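Local coordinates for putative cellulase CEL6 (Mycobacterium tuberculosis, PDB 1UP3), which probably hydrolyses internal beta-1,4-glycosidic bonds of cellulose as a family 6 endoglucanase, binding a cello-oligosaccharide analogue in its cleft, at residues Gly94-Ala105 with Leu139-Leu147; Gly211-Arg220 with His253-Pro263. All coordinates share one frame; numbering follows the deposited sequence.

Overall arrangement
The two contacts come from different layers of one parallel beta/alpha fold, a family 6 glycoside hydrolase barrel whose seven strands run in sequence order. Contact 1 pairs helices 94-108 and 130-147 on the outside of the sheet, the long helices that come after strands 72-75 and 113-117 in turn; the short helix 121-124 lies between them in the chain. Contact 2 comes later and joins the last two strands, 213-217 and 254-258, the second an outermost strand. The centres of contact 1 and contact 2 are 23 Å apart and their nearest atoms about 11 Å, so they do not touch. Contact 1 thus concerns the helical shell, contact 2 the 254-258 edge of the sheet, with the side chain of Arg220 about 7 Å from a bound glucose unit.

Contact 1 of 2, residues Gly94-Ala105 with Leu139-Leu147; sequences GTDYRGWIDAVA and LVRYAVDTL
Polar contact between the helices centres on Tyr142, whose OH donates to OD1 of Asp102 at 2.5 Å, a short bond. The acceptor uses its syn lone pair and lies in the plane of the phenol at its edge, although carboxylate and ring planes are 55° apart. Over one face of the same ring passes the side chain of Arg98: CG sits 4.1 Å from the ring centroid and nearly on its normal, a CH-pi contact, while a bend at chi3 (96°) brings CZ to 4.4 Å from the centroid, an off-centre cation-pi contact. Thr146 OG1 lies over the opposite face and donates to Tyr142 O at 2.8 Å; that carbonyl also accepts from Thr146 N, the two donors arriving from opposite faces of its plane.

The segments run nearly parallel, 20° between the axes, which approach to 9.5 Å, as expected for neighbouring helices that flank a parallel beta/alpha barrel on its outside; Ile101 and Leu147 also touch Leu75 of strand 72-75.

Apolar contacts lie along the middle and the sheet side of the interface. Ile101 divides its branches: CG2, anti to the backbone N, meets Thr146 CB at 3.7 Å, and CD1 reaches Ala143 CB at 3.8 Å. Toward the N-terminal end, Leu139 CB lies against Tyr97 CD2, and the Tyr97 hydroxyl is hydrogen-bonded to Glu118. At the other end, Val104 CG1 rests 3.8 Å from Leu147 CD2.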
loop_
_atom_site.group_PDB
_atom_site.type_symbol
_atom_site.label_atom_id
_atom_site.label_comp_id
_atom_site.label_asym_id
_atom_site.label_seq_id
_atom_site.Cartn_x
_atom_site.Cartn_y
_atom_site.Cartn_z
ATOM N N GLY A 94 -12.766 -12.888 11.359
ATOM C CA GLY A 94 -13.483 -11.736 10.879
ATOM C C GLY A 94 -14.009 -10.836 11.978
ATOM O O GLY A 94 -13.984 -9.613 11.841
ATOM N N THR A 95 -14.480 -11.418 13.092
ATOM C CA THR A 95 -14.891 -10.615 14.238
ATOM C C THR A 95 -13.764 -9.693 14.747
ATOM O O THR A 95 -13.974 -8.509 15.016
ATOM C CB THR A 95 -15.338 -11.544 15.343
ATOM O OG1 THR A 95 -16.539 -12.173 14.929
ATOM C CG2 THR A 95 -15.714 -10.756 16.592
ATOM N N ASP A 96 -12.576 -10.261 14.868
ATOM C CA ASP A 96 -11.410 -9.513 15.308
ATOM C C ASP A 96 -11.112 -8.409 14.308
ATOM O O ASP A 96 -10.847 -7.266 14.682
ATOM C CB ASP A 96 -10.191 -10.412 15.418
ATOM C CG ASP A 96 -10.282 -11.444 16.514
ATOM O OD1 ASP A 96 -10.887 -11.195 17.560
ATOM O OD2 ASP A 96 -9.765 -12.586 16.362
ATOM N N TYR A 97 -11.150 -8.739 13.018
ATOM C CA TYR A 97 -10.819 -7.745 11.998
ATOM C C TYR A 97 -11.822 -6.587 12.033
ATOM O O TYR A 97 -11.449 -5.408 11.922
ATOM C CB TYR A 97 -10.816 -8.411 10.610
ATOM C CG TYR A 97 -10.362 -7.473 9.502
ATOM C CD1 TYR A 97 -9.013 -7.213 9.313
ATOM C CD2 TYR A 97 -11.275 -6.791 8.702
ATOM C CE1 TYR A 97 -8.566 -6.333 8.367
ATOM C CE2 TYR A 97 -10.815 -5.897 7.711
ATOM C CZ TYR A 97 -9.466 -5.687 7.568
ATOM O OH TYR A 97 -8.974 -4.808 6.619
ATOM N N ARG A 98 -13.097 -6.922 12.172
ATOM C CA ARG A 98 -14.079 -5.850 12.258
ATOM C C ARG A 98 -13.860 -4.923 13.443
ATOM O O ARG A 98 -14.036 -3.703 13.357
ATOM C CB ARG A 98 -15.493 -6.408 12.243
ATOM C CG ARG A 98 -15.853 -7.105 10.992
ATOM C CD ARG A 98 -16.980 -8.039 11.240
ATOM N NE ARG A 98 -18.217 -7.397 10.899
ATOM C CZ ARG A 98 -18.816 -7.610 9.726
ATOM N NH1 ARG A 98 -18.291 -8.463 8.847
ATOM N NH2 ARG A 98 -19.931 -6.981 9.429
ATOM N N GLY A 99 -13.467 -5.465 14.553
ATOM C CA GLY A 99 -13.203 -4.647 15.721
ATOM C C GLY A 99 -12.008 -3.736 15.501
ATOM O O GLY A 99 -11.978 -2.581 15.940
ATOM N N TRP A 100 -11.027 -4.275 14.793
ATOM C CA TRP A 100 -9.837 -3.522 14.400
ATOM C C TRP A 100 -10.188 -2.347 13.504
ATOM O O TRP A 100 -9.732 -1.237 13.763
ATOM C CB TRP A 100 -8.875 -4.438 13.684
ATOM C CG TRP A 100 -7.483 -3.884 13.411
ATOM C CD1 TRP A 100 -6.518 -3.561 14.338
ATOM C CD2 TRP A 100 -6.867 -3.698 12.112
ATOM N NE1 TRP A 100 -5.356 -3.186 13.697
ATOM C CE2 TRP A 100 -5.532 -3.270 12.342
ATOM C CE3 TRP A 100 -7.293 -3.883 10.781
ATOM C CZ2 TRP A 100 -4.633 -2.998 11.289
ATOM C CZ3 TRP A 100 -6.425 -3.617 9.759
ATOM C CH2 TRP A 100 -5.092 -3.184 10.018
ATOM N N ILE A 101 -10.995 -2.588 12.462
ATOM C CA ILE A 101 -11.455 -1.524 11.581
ATOM C C ILE A 101 -12.244 -0.443 12.383
ATOM O O ILE A 101 -12.053 0.749 12.145
ATOM C CB ILE A 101 -12.359 -2.116 10.442
ATOM C CG1 ILE A 101 -11.517 -2.944 9.462
ATOM C CG2 ILE A 101 -13.115 -1.012 9.773
ATOM C CD1 ILE A 101 -10.400 -2.142 8.743
ATOM N N ASP A 102 -13.090 -0.855 13.341
ATOM C CA ASP A 102 -13.808 0.124 14.140
ATOM C C ASP A 102 -12.846 1.020 14.880
ATOM O O ASP A 102 -13.071 2.238 14.993
ATOM C CB ASP A 102 -14.732 -0.536 15.164
ATOM C CG ASP A 102 -15.881 -1.271 14.535
ATOM O OD1 ASP A 102 -16.210 -1.040 13.360
ATOM O OD2 ASP A 102 -16.540 -2.138 15.178
ATOM N N ALA A 103 -11.815 0.408 15.431
ATOM C CA ALA A 103 -10.802 1.147 16.188
ATOM C C ALA A 103 -9.988 2.086 15.304
ATOM O O ALA A 103 -9.732 3.221 15.681
ATOM C CB ALA A 103 -9.899 0.181 16.918
ATOM N N VAL A 104 -9.568 1.631 14.127
ATOM C CA VAL A 104 -8.884 2.499 13.187
ATOM C C VAL A 104 -9.759 3.728 12.845
ATOM O O VAL A 104 -9.289 4.865 12.849
ATOM C CB VAL A 104 -8.503 1.761 11.907
ATOM C CG1 VAL A 104 -8.031 2.705 10.827
ATOM C CG2 VAL A 104 -7.410 0.703 12.171
ATOM N N ALA A 105 -11.031 3.502 12.552
ATOM C CA ALA A 105 -11.949 4.594 12.246
ATOM C C ALA A 105 -12.123 5.560 13.427
ATOM O O ALA A 105 -12.246 6.768 13.228
ATOM C CB ALA A 105 -13.283 4.011 11.784
ATOM N N LEU A 139 -15.454 -8.448 4.637
ATOM C CA LEU A 139 -14.545 -7.698 5.493
ATOM C C LEU A 139 -13.976 -6.465 4.792
ATOM O O LEU A 139 -13.873 -5.405 5.400
ATOM C CB LEU A 139 -13.417 -8.617 5.981
ATOM C CG LEU A 139 -13.902 -9.716 6.923
ATOM C CD1 LEU A 139 -12.723 -10.639 7.237
ATOM C CD2 LEU A 139 -14.562 -9.227 8.146
ATOM N N VAL A 140 -13.663 -6.588 3.505
ATOM C CA VAL A 140 -13.185 -5.449 2.765
ATOM C C VAL A 140 -14.315 -4.433 2.615
ATOM O O VAL A 140 -14.086 -3.235 2.725
ATOM C CB VAL A 140 -12.546 -5.856 1.425
ATOM C CG1 VAL A 140 -12.143 -4.604 0.634
ATOM C CG2 VAL A 140 -11.321 -6.726 1.709
ATOM N N ARG A 141 -15.516 -4.907 2.311
ATOM C CA ARG A 141 -16.664 -4.008 2.259
ATOM C C ARG A 141 -16.909 -3.302 3.604
ATOM O O ARG A 141 -17.234 -2.097 3.639
ATOM C CB ARG A 141 -17.924 -4.774 1.816
ATOM C CG ARG A 141 -19.101 -3.816 1.567
ATOM C CD ARG A 141 -20.411 -4.498 1.121
ATOM N NE ARG A 141 -20.154 -5.762 0.505
ATOM C CZ ARG A 141 -20.399 -6.983 0.974
ATOM N NH1 ARG A 141 -21.066 -7.207 2.112
ATOM N NH2 ARG A 141 -19.975 -8.012 0.227
ATOM N N TYR A 142 -16.736 -4.024 4.707
ATOM C CA TYR A 142 -16.876 -3.453 6.037
ATOM C C TYR A 142 -15.864 -2.307 6.244
ATOM O O TYR A 142 -16.206 -1.237 6.734
ATOM C CB TYR A 142 -16.691 -4.527 7.105
ATOM C CG TYR A 142 -17.000 -4.007 8.500
ATOM C CD1 TYR A 142 -18.289 -3.930 8.944
ATOM C CD2 TYR A 142 -15.984 -3.530 9.332
ATOM C CE1 TYR A 142 -18.601 -3.414 10.197
ATOM C CE2 TYR A 142 -16.284 -3.019 10.605
ATOM C CZ TYR A 142 -17.613 -2.947 11.006
ATOM O OH TYR A 142 -17.986 -2.447 12.254
ATOM N N ALA A 143 -14.622 -2.534 5.818
ATOM C CA ALA A 143 -13.611 -1.495 5.884
ATOM C C ALA A 143 -14.013 -0.253 5.103
ATOM O O ALA A 143 -13.899 0.848 5.595
ATOM C CB ALA A 143 -12.282 -2.028 5.405
ATOM N N VAL A 144 -14.492 -0.413 3.881
ATOM C CA VAL A 144 -14.906 0.704 3.066
ATOM C C VAL A 144 -16.026 1.452 3.759
ATOM O O VAL A 144 -15.982 2.680 3.910
ATOM C CB VAL A 144 -15.359 0.259 1.654
ATOM C CG1 VAL A 144 -16.035 1.402 0.915
ATOM C CG2 VAL A 144 -14.169 -0.258 0.841
ATOM N N ASP A 145 -17.047 0.707 4.191
ATOM C CA ASP A 145 -18.234 1.338 4.783
ATOM C C ASP A 145 -17.908 2.088 6.062
ATOM O O ASP A 145 -18.551 3.101 6.358
ATOM C CB ASP A 145 -19.292 0.292 5.118
ATOM C CG ASP A 145 -20.010 -0.280 3.895
ATOM O OD1 ASP A 145 -19.889 0.252 2.762
ATOM O OD2 ASP A 145 -20.800 -1.245 4.045
ATOM N N THR A 146 -16.940 1.606 6.829
ATOM C CA THR A 146 -16.618 2.185 8.144
ATOM C C THR A 146 -15.620 3.319 8.042
ATOM O O THR A 146 -15.758 4.347 8.711
ATOM C CB THR A 146 -16.106 1.089 9.050
ATOM O OG1 THR A 146 -17.078 0.023 9.060
ATOM C CG2 THR A 146 -16.015 1.548 10.498
ATOM N N LEU A 147 -14.588 3.126 7.239
ATOM C CA LEU A 147 -13.530 4.112 7.105
ATOM C C LEU A 147 -13.993 5.397 6.422
ATOM O O LEU A 147 -13.502 6.483 6.781
ATOM C CB LEU A 147 -12.295 3.553 6.405
ATOM C CG LEU A 147 -11.615 2.381 7.110
ATOM C CD1 LEU A 147 -10.691 1.675 6.146
ATOM C CD2 LEU A 147 -10.881 2.868 8.379
#

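Contact 2 of 2, residues Gly211-Arg220 with His253-Pro263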
loop_
_atom_site.group_PDB
_atom_site.type_symbol
_atom_site.label_atom_id
_atom_site.label_comp_id
_atom_site.label_asym_id
_atom_site.label_seq_id
_atom_site.Cartn_x
_atom_site.Cartn_y
_atom_site.Cartn_z
ATOM N N GLY A 211 -16.078 5.216 -13.111
ATOM C CA GLY A 211 -15.158 6.340 -13.071
ATOM C C GLY A 211 -14.350 6.485 -11.805
ATOM O O GLY A 211 -13.912 7.598 -11.481
ATOM N N SER A 212 -14.115 5.389 -11.115
ATOM C CA SER A 212 -13.337 5.472 -9.879
ATOM C C SER A 212 -11.900 5.891 -10.189
ATOM O O SER A 212 -11.398 5.741 -11.319
ATOM C CB SER A 212 -13.364 4.169 -9.123
ATOM O OG SER A 212 -12.605 3.208 -9.798
ATOM N N HIS A 213 -11.245 6.455 -9.181
ATOM C CA HIS A 213 -9.884 6.943 -9.311
ATOM C C HIS A 213 -8.904 5.958 -8.674
ATOM O O HIS A 213 -9.311 5.051 -7.951
ATOM C CB HIS A 213 -9.782 8.328 -8.661
ATOM C CG HIS A 213 -10.519 9.401 -9.421
ATOM N ND1 HIS A 213 -11.886 9.556 -9.359
ATOM C CD2 HIS A 213 -10.061 10.363 -10.263
ATOM C CE1 HIS A 213 -12.245 10.558 -10.150
ATOM N NE2 HIS A 213 -11.162 11.064 -10.717
ATOM N N TYR A 214 -7.604 6.143 -8.908
ATOM C CA TYR A 214 -6.641 5.162 -8.422
ATOM C C TYR A 214 -5.280 5.798 -8.138
ATOM O O TYR A 214 -4.954 6.896 -8.634
ATOM C CB TYR A 214 -6.485 3.946 -9.394
ATOM C CG TYR A 214 -6.019 4.325 -10.776
ATOM C CD1 TYR A 214 -6.933 4.737 -11.753
ATOM C CD2 TYR A 214 -4.685 4.392 -11.079
ATOM C CE1 TYR A 214 -6.509 5.147 -12.996
ATOM C CE2 TYR A 214 -4.249 4.810 -12.330
ATOM C CZ TYR A 214 -5.144 5.200 -13.270
ATOM O OH TYR A 214 -4.684 5.670 -14.488
ATOM N N VAL A 215 -4.504 5.066 -7.364
ATOM C CA VAL A 215 -3.119 5.416 -7.122
ATOM C C VAL A 215 -2.235 4.233 -7.540
ATOM O O VAL A 215 -2.699 3.092 -7.539
ATOM C CB VAL A 215 -2.892 5.765 -5.657
ATOM C CG1 VAL A 215 -3.638 7.011 -5.280
ATOM C CG2 VAL A 215 -3.289 4.610 -4.732
ATOM N N ILE A 216 -1.004 4.532 -7.939
ATOM C CA ILE A 216 -0.035 3.541 -8.367
ATOM C C ILE A 216 1.177 3.643 -7.390
ATOM O O ILE A 216 1.727 4.737 -7.203
ATOM C CB ILE A 216 0.425 3.764 -9.813
ATOM C CG1 ILE A 216 -0.751 3.654 -10.799
ATOM C CG2 ILE A 216 1.486 2.745 -10.185
ATOM C CD1 ILE A 216 -0.446 4.206 -12.193
ATOM N N ASP A 217 1.626 2.490 -6.903
ATOM C CA ASP A 217 2.864 2.328 -6.099
ATOM C C ASP A 217 4.018 2.368 -7.099
ATOM O O ASP A 217 4.214 1.442 -7.890
ATOM C CB ASP A 217 2.870 1.013 -5.341
ATOM C CG ASP A 217 3.919 0.926 -4.311
ATOM O OD1 ASP A 217 4.807 1.817 -4.273
ATOM O OD2 ASP A 217 3.932 0.011 -3.447
ATOM N N THR A 218 4.787 3.451 -7.046
ATOM C CA THR A 218 5.972 3.637 -7.865
ATOM C C THR A 218 7.281 3.504 -7.084
ATOM O O THR A 218 8.370 3.903 -7.551
ATOM C CB THR A 218 5.924 5.015 -8.559
ATOM O OG1 THR A 218 5.809 6.053 -7.570
ATOM C CG2 THR A 218 4.707 5.113 -9.519
ATOM N N SER A 219 7.199 2.906 -5.897
ATOM C CA SER A 219 8.365 2.737 -5.049
ATOM C C SER A 219 9.554 2.012 -5.696
ATOM O O SER A 219 10.734 2.367 -5.441
ATOM C CB SER A 219 7.969 2.027 -3.768
ATOM O OG SER A 219 7.334 0.771 -4.028
ATOM N N ARG A 220 9.268 1.016 -6.529
ATOM C CA ARG A 220 10.310 0.122 -7.023
ATOM C C ARG A 220 10.205 -0.177 -8.505
ATOM O O ARG A 220 10.717 -1.212 -8.950
ATOM C CB ARG A 220 10.320 -1.173 -6.221
ATOM C CG ARG A 220 10.612 -0.941 -4.703
ATOM C CD ARG A 220 10.875 -2.226 -3.914
ATOM N NE ARG A 220 9.690 -3.090 -3.866
ATOM C CZ ARG A 220 9.696 -4.291 -3.365
ATOM N NH1 ARG A 220 10.821 -4.787 -2.831
ATOM N NH2 ARG A 220 8.567 -4.985 -3.337
ATOM N N HIS A 253 -7.554 9.318 -14.544
ATOM C CA HIS A 253 -8.130 9.005 -13.242
ATOM C C HIS A 253 -7.079 8.596 -12.196
ATOM O O HIS A 253 -7.451 8.087 -11.134
ATOM C CB HIS A 253 -9.175 7.927 -13.402
ATOM C CG HIS A 253 -10.303 8.337 -14.291
ATOM N ND1 HIS A 253 -10.311 8.069 -15.641
ATOM C CD2 HIS A 253 -11.441 9.023 -14.029
ATOM C CE1 HIS A 253 -11.419 8.565 -16.175
ATOM N NE2 HIS A 253 -12.116 9.157 -15.222
ATOM N N ALA A 254 -5.802 8.855 -12.470
ATOM C CA ALA A 254 -4.707 8.556 -11.535
ATOM C C ALA A 254 -4.529 9.748 -10.614
ATOM O O ALA A 254 -3.995 10.788 -11.029
ATOM C CB ALA A 254 -3.418 8.269 -12.321
ATOM N N ASP A 255 -4.990 9.634 -9.376
ATOM C CA ASP A 255 -4.856 10.703 -8.379
ATOM C C ASP A 255 -3.402 10.930 -7.959
ATOM O O ASP A 255 -3.012 12.068 -7.620
ATOM C CB ASP A 255 -5.637 10.379 -7.102
ATOM C CG ASP A 255 -7.155 10.568 -7.211
ATOM O OD1 ASP A 255 -7.636 11.225 -8.179
ATOM O OD2 ASP A 255 -7.911 10.048 -6.345
ATOM N N ALA A 256 -2.607 9.852 -7.916
ATOM C CA ALA A 256 -1.221 9.991 -7.495
ATOM C C ALA A 256 -0.372 8.797 -7.827
ATOM O O ALA A 256 -0.875 7.682 -7.949
ATOM C CB ALA A 256 -1.143 10.199 -5.951
ATOM N N TYR A 257 0.921 9.054 -7.917
ATOM C CA TYR A 257 1.963 8.048 -7.717
ATOM C C TYR A 257 2.377 8.124 -6.260
ATOM O O TYR A 257 2.623 9.222 -5.764
ATOM C CB TYR A 257 3.183 8.293 -8.615
ATOM C CG TYR A 257 2.907 8.465 -10.085
ATOM C CD1 TYR A 257 1.807 7.909 -10.680
ATOM C CD2 TYR A 257 3.781 9.223 -10.872
ATOM C CE1 TYR A 257 1.553 8.086 -12.064
ATOM C CE2 TYR A 257 3.549 9.414 -12.206
ATOM C CZ TYR A 257 2.433 8.850 -12.797
ATOM O OH TYR A 257 2.168 9.048 -14.117
ATOM N N LEU A 258 2.359 7.001 -5.557
ATOM C CA LEU A 258 2.744 6.926 -4.149
ATOM C C LEU A 258 3.836 5.915 -3.947
ATOM O O LEU A 258 3.995 4.993 -4.771
ATOM C CB LEU A 258 1.561 6.554 -3.246
ATOM C CG LEU A 258 0.346 7.500 -3.248
ATOM C CD1 LEU A 258 -0.770 6.884 -2.419
ATOM C CD2 LEU A 258 0.738 8.911 -2.774
ATOM N N TRP A 259 4.570 6.041 -2.847
ATOM C CA TRP A 259 5.435 4.913 -2.439
ATOM C C TRP A 259 4.699 4.203 -1.309
ATOM O O TRP A 259 4.656 4.718 -0.193
ATOM C CB TRP A 259 6.817 5.385 -1.992
ATOM C CG TRP A 259 7.710 5.798 -3.112
ATOM C CD1 TRP A 259 7.368 6.029 -4.434
ATOM C CD2 TRP A 259 9.115 6.043 -3.017
ATOM N NE1 TRP A 259 8.472 6.447 -5.128
ATOM C CE2 TRP A 259 9.563 6.425 -4.301
ATOM C CE3 TRP A 259 10.045 5.944 -1.984
ATOM C CZ2 TRP A 259 10.898 6.757 -4.564
ATOM C CZ3 TRP A 259 11.390 6.252 -2.259
ATOM C CH2 TRP A 259 11.780 6.660 -3.536
ATOM N N ILE A 260 4.017 3.115 -1.638
ATOM C CA ILE A 260 3.212 2.384 -0.665
ATOM C C ILE A 260 4.095 1.376 0.063
ATOM O O ILE A 260 4.310 1.486 1.278
ATOM C CB ILE A 260 1.944 1.804 -1.336
ATOM C CG1 ILE A 260 1.151 2.960 -1.947
ATOM C CG2 ILE A 260 1.110 1.048 -0.264
ATOM C CD1 ILE A 260 -0.068 2.575 -2.707
ATOM N N LYS A 261 4.667 0.433 -0.673
ATOM C CA LYS A 261 5.772 -0.354 -0.173
ATOM C C LYS A 261 6.917 0.572 0.215
ATOM O O LYS A 261 7.141 1.573 -0.458
ATOM C CB LYS A 261 6.227 -1.331 -1.262
ATOM C CG LYS A 261 7.556 -2.055 -1.042
ATOM C CD LYS A 261 7.431 -3.129 -0.044
ATOM C CE LYS A 261 8.803 -3.740 0.239
ATOM N NZ LYS A 261 8.669 -5.021 0.959
ATOM N N ARG A 262 7.610 0.237 1.317
ATOM C CA ARG A 262 8.760 1.000 1.782
ATOM C C ARG A 262 10.055 0.396 1.225
ATOM O O ARG A 262 10.439 -0.710 1.626
ATOM C CB ARG A 262 8.800 0.996 3.302
ATOM C CG ARG A 262 7.658 1.792 3.967
ATOM C CD ARG A 262 7.872 2.164 5.457
ATOM N NE ARG A 262 6.997 3.275 5.850
ATOM C CZ ARG A 262 7.087 4.018 6.987
ATOM N NH1 ARG A 262 8.020 3.838 7.907
ATOM N NH2 ARG A 262 6.208 4.967 7.186
ATOM N N PRO A 263 10.732 1.097 0.308
ATOM C CA PRO A 263 11.980 0.565 -0.283
ATOM C C PRO A 263 12.971 0.223 0.772
ATOM O O PRO A 263 13.243 1.007 1.669
ATOM C CB PRO A 263 12.512 1.714 -1.139
ATOM C CG PRO A 263 11.293 2.483 -1.501
ATOM C CD PRO A 263 10.399 2.414 -0.280
#
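His253 turns a ring edge toward one face of His213 in a T-shaped pair, centroids 5.3 Å apart and planes at 63°. The segments are adjacent parallel strands of the beta/alpha barrel, with strand 184-187 bonded to the other side of 213-217. Tyr214 carries Ala254 CA over one face, 3.9 Å from the ring centroid, with Ile216 CG1 in plane at its edge; chi1 of 60° places CG between the backbone N and the carbonyl carbon, and Glu203 binds its OH. Trp259 has Ser219 CA over the five-membered ring, while one face of the Arg220 guanidinium lies against Lys261 CE; Arg220 NH2 and Lys261 NZ both salt-bridge to Asp267 OD1.

The backbones alternate in donating, from Tyr214 N to His253 O through to Thr218 N to Leu258 O, 2.9 Å, but strand 254-258 has one extra residue, at Asp255, before Ile216 pairs with Tyr257. Val215 packs its CB against Leu258 CD1 at 4.0 Å.

From the last residue of strand 213-217, the Asp217 carboxylate grips the loop that follows strand 254-258. OD2 takes Lys261 N at 2.9 Å in a nearly straight bond (171°). OD1 receives three donors: Ile260 N at 3.0 Å from above the carboxylate plane, Ser219 N in an Asx turn, and Ser219 OG at 2.7 Å.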